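Local coordinates for SCARECROW-LIKE protein 7 (Oryza sativa Japonica Group, PDB 5HYZ) that probably acts as a transcription factor in plant development and abiotic stress resistance, binding DNA through its GRAS domain, the part present here, and forming a homodimer, at residues Ala125-Leu128 with Gln129-Thr133; Pro154-Ala157 with Ala158-Ala162; Asp169-Leu173 with Leu174-Phe178; Phe195-Glu198 with Pro199-Val203. All blocks are in the same frame, centred on the assembly; numbering follows the deposited sequence.

Contact 1. Residues Ala125-Leu128 with Gln129-Thr133; sequences AALL and QALAT
Leu131 lays its CD1 methyl against the isobutyl group of Leu127, one helical turn earlier. CD1 of Leu131 is 3.7 Å from CG of Leu127, and the CD2 methyl of Leu127 also borders it. The two side chains cross obliquely. Leu127 has CG anti to its backbone N (chi1 -177°), whereas Leu131 has CG beside its own N (chi1 -72°). That torsion brings CG of Leu131 back over the backbone, 3.3 Å from O of Leu127. The same oxygen accepts a hydrogen bond from N of Leu131, 2.8 Å away and nearly head-on to the carbonyl. The bond from Gln129 N to Ala125 O is 3.0 Å and almost straight. From Ala132 N to Leu128 O the length is also 3.0 Å, but the bond is more bent (143°), in the last turn before Thr133 leaves the helix. Leu127 and Leu131 face Ile113 and Ile111 of strand 110-118. Gln129 turns elsewhere: its OE1 is hydrogen-bonded to Ser334 of the second subunit. Such an i to i+4 ladder with a leucine pair turned to the sheet is typical of a crossover helix, here helix 122-132 of a Rossmann-like beta-alpha-beta unit.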
# COMPACT_ATOMS: atom_id res chain seq x y z
N ALA A 125 -5.27 9.19 -9.88
CA ALA A 125 -4.53 10.01 -8.91
C ALA A 125 -3.04 9.62 -8.96
O ALA A 125 -2.16 10.49 -9.01
CB ALA A 125 -5.10 9.81 -7.51
N ALA A 126 -2.79 8.31 -9.05
CA ALA A 126 -1.41 7.86 -9.18
C ALA A 126 -0.76 8.38 -10.46
O ALA A 126 0.44 8.81 -10.50
CB ALA A 126 -1.37 6.29 -9.08
N LEU A 127 -1.50 8.31 -11.57
CA LEU A 127 -0.94 8.77 -12.81
C LEU A 127 -0.69 10.29 -12.78
O LEU A 127 0.31 10.77 -13.29
CB LEU A 127 -1.92 8.46 -14.01
CG LEU A 127 -1.27 8.89 -15.34
CD1 LEU A 127 -0.16 7.90 -15.82
CD2 LEU A 127 -2.31 8.95 -16.48
N LEU A 128 -1.61 11.04 -12.21
CA LEU A 128 -1.40 12.51 -12.12
C LEU A 128 -0.11 12.81 -11.36
O LEU A 128 0.70 13.64 -11.76
CB LEU A 128 -2.59 13.15 -11.41
CG LEU A 128 -3.85 13.28 -12.32
CD1 LEU A 128 -5.11 13.69 -11.45
CD2 LEU A 128 -3.57 14.28 -13.45
N GLN A 129 0.06 12.15 -10.23
CA GLN A 129 1.31 12.35 -9.47
C GLN A 129 2.56 12.03 -10.31
O GLN A 129 3.58 12.79 -10.35
CB GLN A 129 1.26 11.48 -8.23
CG GLN A 129 2.57 11.54 -7.31
CD GLN A 129 2.65 12.84 -6.56
OE1 GLN A 129 1.66 13.54 -6.38
NE2 GLN A 129 3.87 13.20 -6.10
N ALA A 130 2.48 10.90 -11.02
CA ALA A 130 3.59 10.51 -11.89
C ALA A 130 3.84 11.48 -13.03
O ALA A 130 4.99 11.83 -13.30
CB ALA A 130 3.37 9.07 -12.43
N LEU A 131 2.79 11.96 -13.71
CA LEU A 131 2.92 12.93 -14.78
C LEU A 131 3.54 14.22 -14.26
O LEU A 131 4.31 14.87 -14.97
CB LEU A 131 1.52 13.25 -15.44
CG LEU A 131 0.97 12.08 -16.28
CD1 LEU A 131 -0.52 12.28 -16.65
CD2 LEU A 131 1.83 11.91 -17.52
N ALA A 132 3.21 14.57 -13.02
CA ALA A 132 3.68 15.87 -12.51
C ALA A 132 5.15 15.81 -12.36
O ALA A 132 5.81 16.84 -12.49
CB ALA A 132 3.02 16.23 -11.18
N THR A 133 5.67 14.61 -12.07
CA THR A 133 7.11 14.50 -11.91
C THR A 133 7.88 13.79 -13.07
O THR A 133 9.03 13.35 -12.90
CB THR A 133 7.41 13.78 -10.56
OG1 THR A 133 6.66 12.56 -10.47
CG2 THR A 133 6.92 14.65 -9.42

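Contact 2. Residues Pro154-Ala157 with Ala158-Ala162; sequences PQPA and ASLAA
Pro156 and Leu160 lie side by side and point the same way, one helical turn apart. The CB atom of the proline ring is 4.0 Å from CD1 of Leu160, and the ring CG lies almost as close to that methyl. Leu160 has CG beside its backbone N (chi1 -70°), which sets CG 3.4 Å from O of Pro156. That oxygen is held by the amide as well: N of Leu160 reaches it at 2.9 Å, nearly in line with the carbonyl. The next bond, from Ala161 N to Ala157 O, has the same length of 2.9 Å and is nearly straight. The two bonds form the first turn of helix 157-174, which follows strand 141-148 in the Rossmann-like part of the GRAS domain. Two waters serve the amides at this helix start. Water 1 accepts a hydrogen bond from N of Ser159 at 2.9 Å and donates to O of Gln155. Water 2 accepts one from N of Ala158 at 3.1 Å and donates to the same Gln155 oxygen. The loop carbonyl thus reaches the first amides of the helix through the two waters. Farther out, Pro148 at the end of strand 141-148 backs both Pro156 and Leu160. Leu152 and Leu184 also pack on Leu160, the buried residue of this otherwise largely solvent-facing turn.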
# COMPACT_ATOMS: atom_id res chain seq x y z
N PRO A 154 -26.01 -0.07 -11.65
CA PRO A 154 -26.87 0.70 -12.54
C PRO A 154 -27.04 2.14 -12.07
O PRO A 154 -27.62 2.97 -12.80
CB PRO A 154 -28.21 -0.06 -12.48
CG PRO A 154 -28.20 -0.64 -11.09
CD PRO A 154 -26.78 -0.97 -10.77
N GLN A 155 -26.56 2.44 -10.87
CA GLN A 155 -26.71 3.79 -10.33
C GLN A 155 -25.37 4.41 -9.98
O GLN A 155 -25.11 4.63 -8.83
CB GLN A 155 -27.59 3.77 -9.09
CG GLN A 155 -29.03 3.37 -9.44
CD GLN A 155 -29.86 2.95 -8.23
OE1 GLN A 155 -29.47 2.05 -7.45
NE2 GLN A 155 -31.02 3.62 -8.04
N PRO A 156 -24.52 4.66 -11.00
CA PRO A 156 -23.15 5.13 -10.69
C PRO A 156 -22.98 6.63 -10.46
O PRO A 156 -21.88 7.07 -10.17
CB PRO A 156 -22.38 4.73 -11.95
CG PRO A 156 -23.44 5.08 -13.05
CD PRO A 156 -24.70 4.48 -12.45
N ALA A 157 -24.02 7.43 -10.56
CA ALA A 157 -23.81 8.86 -10.52
C ALA A 157 -23.18 9.41 -9.25
O ALA A 157 -22.28 10.25 -9.35
CB ALA A 157 -25.19 9.61 -10.80
N ALA A 158 -23.59 8.96 -8.06
CA ALA A 158 -23.04 9.53 -6.84
C ALA A 158 -21.55 9.19 -6.76
O ALA A 158 -20.70 10.04 -6.41
CB ALA A 158 -23.79 8.98 -5.59
N SER A 159 -21.26 7.96 -7.13
CA SER A 159 -19.86 7.50 -7.04
C SER A 159 -18.97 8.28 -8.04
O SER A 159 -17.90 8.76 -7.69
CB SER A 159 -19.79 5.98 -7.32
OG SER A 159 -18.42 5.57 -7.20
N LEU A 160 -19.46 8.45 -9.28
CA LEU A 160 -18.68 9.18 -10.28
C LEU A 160 -18.48 10.60 -9.92
O LEU A 160 -17.43 11.16 -10.12
CB LEU A 160 -19.39 9.12 -11.67
CG LEU A 160 -19.38 7.78 -12.36
CD1 LEU A 160 -20.42 7.78 -13.59
CD2 LEU A 160 -17.95 7.43 -12.83
N ALA A 161 -19.54 11.27 -9.46
CA ALA A 161 -19.38 12.65 -9.06
C ALA A 161 -18.37 12.82 -7.94
O ALA A 161 -17.62 13.78 -7.90
CB ALA A 161 -20.79 13.25 -8.62
N ALA A 162 -18.40 11.90 -6.98
CA ALA A 162 -17.44 12.02 -5.89
C ALA A 162 -16.00 11.81 -6.39
O ALA A 162 -15.08 12.46 -5.92
CB ALA A 162 -17.77 11.03 -4.76
O HOH W 1 -23.10 5.66 -7.26
O HOH W 2 -26.21 7.36 -7.85

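Contact 3. Residues Asp169-Leu173 with Leu174-Phe178; sequences DFAKL and LGVDF
Leu174 closes helix 157-174 and packs back on Phe170, a turn earlier, where a Schellman motif ends the helix. Its CB lies 3.6 Å from O of Ala171. With CG beside the backbone N (chi1 -52°), CG comes near O of Phe170. The CD1 methyl goes on to the ring of Phe170, 3.9 Å from CE2 and only slightly farther from CD2. It approaches the ring obliquely. The CD2 methyl lies by OE1 of Gln129 of helix 122-132. Phe170 packs on Gln129 too, and both side chains touch Ser334 of the second subunit, so this helix end is part of the dimer contact.

The backbone turns at Gly175, whose phi is positive (73°). Its N binds O of Lys172 at 3.1 Å, coming from above the carbonyl plane. O of Ala171 accepts from N of Leu174 at 3.0 Å, also from above the plane, and from N of Val176 by a weak but straight bond of 3.3 Å, the wider bond of the Schellman pair. The chain can then run into strand 177-182, which lies beside strand 141-148 in the parallel part of the sheet. Leu167 and Ile144 are among the residues that enclose Phe178 between helix and sheet. The CG2 methyl of Val176 rests 3.9 Å from CB of Ala171. That same Ala171 methyl sits tightly against Phe178: CB of Ala171 is 3.4 Å from CB of Phe178, and the ring atom CG of Phe178 is its next neighbour.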
# COMPACT_ATOMS: atom_id res chain seq x y z
N ASP A 169 -9.78 17.97 -7.07
CA ASP A 169 -9.10 18.57 -5.87
C ASP A 169 -7.62 18.17 -5.86
O ASP A 169 -6.69 18.96 -5.56
CB ASP A 169 -9.78 18.14 -4.56
CG ASP A 169 -11.17 18.79 -4.38
OD1 ASP A 169 -11.51 19.73 -5.13
OD2 ASP A 169 -11.92 18.30 -3.51
N PHE A 170 -7.37 16.90 -6.25
CA PHE A 170 -5.97 16.44 -6.29
C PHE A 170 -5.12 17.16 -7.31
O PHE A 170 -3.94 17.57 -7.08
CB PHE A 170 -5.99 14.91 -6.56
CG PHE A 170 -4.64 14.23 -6.41
CD1 PHE A 170 -4.14 13.97 -5.15
CD2 PHE A 170 -3.88 13.86 -7.53
CE1 PHE A 170 -2.92 13.37 -4.98
CE2 PHE A 170 -2.61 13.26 -7.36
CZ PHE A 170 -2.17 13.00 -6.07
N ALA A 171 -5.70 17.33 -8.51
CA ALA A 171 -5.00 18.03 -9.56
C ALA A 171 -4.67 19.47 -9.14
O ALA A 171 -3.65 20.01 -9.58
CB ALA A 171 -5.85 18.05 -10.88
N LYS A 172 -5.58 20.11 -8.39
CA LYS A 172 -5.23 21.47 -7.88
C LYS A 172 -3.92 21.46 -7.07
O LYS A 172 -3.09 22.38 -7.21
CB LYS A 172 -6.34 22.01 -7.02
CG LYS A 172 -7.52 22.37 -7.89
CD LYS A 172 -8.66 22.78 -6.97
CE LYS A 172 -9.94 23.07 -7.77
NZ LYS A 172 -11.04 23.05 -6.79
N LEU A 173 -3.74 20.39 -6.29
CA LEU A 173 -2.50 20.29 -5.47
C LEU A 173 -1.24 19.99 -6.29
O LEU A 173 -0.13 20.06 -5.78
CB LEU A 173 -2.66 19.18 -4.44
CG LEU A 173 -3.79 19.34 -3.46
CD1 LEU A 173 -3.78 18.14 -2.52
CD2 LEU A 173 -3.68 20.64 -2.72
N LEU A 174 -1.42 19.65 -7.58
CA LEU A 174 -0.30 19.57 -8.51
C LEU A 174 -0.07 20.76 -9.40
O LEU A 174 0.89 20.76 -10.17
CB LEU A 174 -0.47 18.34 -9.45
CG LEU A 174 -0.74 17.01 -8.74
CD1 LEU A 174 -1.29 15.99 -9.80
CD2 LEU A 174 0.52 16.47 -8.09
N GLY A 175 -0.99 21.73 -9.39
CA GLY A 175 -0.81 22.88 -10.25
C GLY A 175 -1.04 22.53 -11.70
O GLY A 175 -0.47 23.16 -12.59
N VAL A 176 -1.85 21.52 -11.96
CA VAL A 176 -2.08 21.15 -13.40
C VAL A 176 -3.51 21.38 -13.83
O VAL A 176 -4.43 21.12 -13.04
CB VAL A 176 -1.75 19.67 -13.71
CG1 VAL A 176 -0.38 19.37 -13.32
CG2 VAL A 176 -2.58 18.79 -12.89
N ASP A 177 -3.68 21.91 -15.06
CA ASP A 177 -5.04 22.10 -15.62
C ASP A 177 -5.64 20.73 -15.86
O ASP A 177 -4.98 19.88 -16.48
CB ASP A 177 -4.97 22.92 -16.92
CG ASP A 177 -6.36 23.30 -17.51
OD1 ASP A 177 -7.38 23.35 -16.77
OD2 ASP A 177 -6.41 23.61 -18.73
N PHE A 178 -6.85 20.50 -15.35
CA PHE A 178 -7.40 19.14 -15.34
C PHE A 178 -8.91 19.15 -15.60
O PHE A 178 -9.61 20.00 -15.08
CB PHE A 178 -7.10 18.48 -13.97
CG PHE A 178 -7.74 17.14 -13.80
CD1 PHE A 178 -7.14 15.99 -14.35
CD2 PHE A 178 -8.91 17.02 -13.08
CE1 PHE A 178 -7.73 14.73 -14.20
CE2 PHE A 178 -9.55 15.77 -12.92
CZ PHE A 178 -8.94 14.61 -13.47

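Contact 4. Residues Phe195-Glu198 with Pro199-Val203; sequences FLVE and PDEAV
Glu201 folds its carboxylate back to the backbone N of Glu198. This N donates a hydrogen bond to OE2 of Glu201 at 2.9 Å, from above the carboxylate plane. CG of Glu201 stands between its own N and carbonyl carbon (chi1 70°), and the chain beyond is extended. This carries OE2 to N of Glu198 and leaves CG 3.3 Å from O of Glu198. That oxygen also receives a weak bond of 3.4 Å from N of Glu201, which closes a type I beta turn through Pro199 and Asp200.

The charged side chains of the two segments are all acidic. Glu198 and Asp200 run side by side, with OE1 of Glu198 4.0 Å from OD1 of Asp200 and their carboxylate planes 54° apart. Salt bridges from Arg141 to Glu198 and Glu201, and from Lys110 to Asp200, probably offset the repulsion. OE2 of Glu201 has further partners in Arg143 and His112, the latter in the predicted VHIID motif.

Apolar contact is slight. CG1 of Val197 is 4.2 Å from CG2 of Val203, and the two side chains cross at about a right angle. The turn leads into strand 202-208, which pairs in parallel with strand 110-118, and its acidic groups reach basic residues on strands 110-118 and 141-148.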
# COMPACT_ATOMS: atom_id res chain seq x y z
N PHE A 195 -16.26 11.23 -27.52
CA PHE A 195 -15.09 11.37 -26.64
C PHE A 195 -14.44 12.74 -26.73
O PHE A 195 -13.55 13.04 -25.92
CB PHE A 195 -14.10 10.24 -26.99
CG PHE A 195 -14.68 8.89 -26.69
CD1 PHE A 195 -15.56 8.25 -27.58
CD2 PHE A 195 -14.44 8.30 -25.46
CE1 PHE A 195 -16.12 7.00 -27.22
CE2 PHE A 195 -14.99 7.11 -25.10
CZ PHE A 195 -15.85 6.44 -25.96
N LEU A 196 -14.87 13.57 -27.70
CA LEU A 196 -14.41 14.97 -27.79
C LEU A 196 -12.87 15.06 -27.81
O LEU A 196 -12.26 15.89 -27.12
CB LEU A 196 -15.00 15.80 -26.64
CG LEU A 196 -16.53 15.77 -26.65
CD1 LEU A 196 -17.04 16.37 -25.32
CD2 LEU A 196 -17.00 16.69 -27.80
N VAL A 197 -12.24 14.21 -28.62
CA VAL A 197 -10.78 14.21 -28.74
C VAL A 197 -10.36 15.40 -29.58
O VAL A 197 -11.12 15.88 -30.41
CB VAL A 197 -10.24 12.89 -29.35
CG1 VAL A 197 -10.56 11.70 -28.42
CG2 VAL A 197 -10.76 12.69 -30.78
N GLU A 198 -9.19 15.94 -29.28
CA GLU A 198 -8.67 17.13 -29.96
C GLU A 198 -7.35 16.81 -30.62
O GLU A 198 -6.56 15.96 -30.13
CB GLU A 198 -8.49 18.27 -28.98
CG GLU A 198 -9.82 18.60 -28.35
CD GLU A 198 -9.81 19.84 -27.52
OE1 GLU A 198 -8.80 20.13 -26.82
OE2 GLU A 198 -10.84 20.55 -27.57
N PRO A 199 -7.07 17.48 -31.73
CA PRO A 199 -5.89 17.11 -32.51
C PRO A 199 -4.56 17.39 -31.78
O PRO A 199 -3.56 16.74 -32.07
CB PRO A 199 -6.03 17.96 -33.79
CG PRO A 199 -6.81 19.16 -33.36
CD PRO A 199 -7.77 18.65 -32.30
N ASP A 200 -4.55 18.29 -30.80
CA ASP A 200 -3.27 18.61 -30.16
C ASP A 200 -2.97 17.83 -28.87
O ASP A 200 -2.12 18.24 -28.09
CB ASP A 200 -3.20 20.13 -29.87
CG ASP A 200 -4.33 20.61 -28.92
OD1 ASP A 200 -5.29 19.85 -28.63
OD2 ASP A 200 -4.25 21.76 -28.44
N GLU A 201 -3.66 16.71 -28.62
CA GLU A 201 -3.45 16.03 -27.35
C GLU A 201 -3.12 14.59 -27.66
O GLU A 201 -3.50 14.07 -28.71
CB GLU A 201 -4.70 16.15 -26.45
CG GLU A 201 -5.80 15.35 -26.99
CD GLU A 201 -7.17 15.64 -26.33
OE1 GLU A 201 -7.19 16.48 -25.41
OE2 GLU A 201 -8.14 14.93 -26.75
N ALA A 202 -2.36 13.93 -26.80
CA ALA A 202 -2.13 12.50 -26.94
C ALA A 202 -3.21 11.77 -26.18
O ALA A 202 -3.53 12.14 -25.05
CB ALA A 202 -0.77 12.10 -26.40
N VAL A 203 -3.70 10.68 -26.75
CA VAL A 203 -4.74 9.91 -26.13
C VAL A 203 -4.16 8.57 -25.63
O VAL A 203 -3.39 7.93 -26.35
CB VAL A 203 -5.86 9.62 -27.16
CG1 VAL A 203 -6.85 8.68 -26.52
CG2 VAL A 203 -6.52 10.95 -27.60

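In the fold
Contacts 1 and 3 are neighbours, with centres about 10 Å apart. Leu128 of contact 1 packs on Leu174 of contact 3, and both contacts touch the second subunit. Contact 1 is buried, contact 3 partly buried, and contacts 2 and 4 lie at the surface. Contacts 2 and 3 hold the start and the end of helix 157-174, with centres about 22 Å apart. Waters serve the amides at the start, whereas a Schellman motif closes the end. Contacts 3 and 4 lead into two strands of the same sheet. Apolar packing dominates the side-chain contacts of 1 and 3, while contact 4 relies on carboxylates paired with basic residues from neighbouring strands.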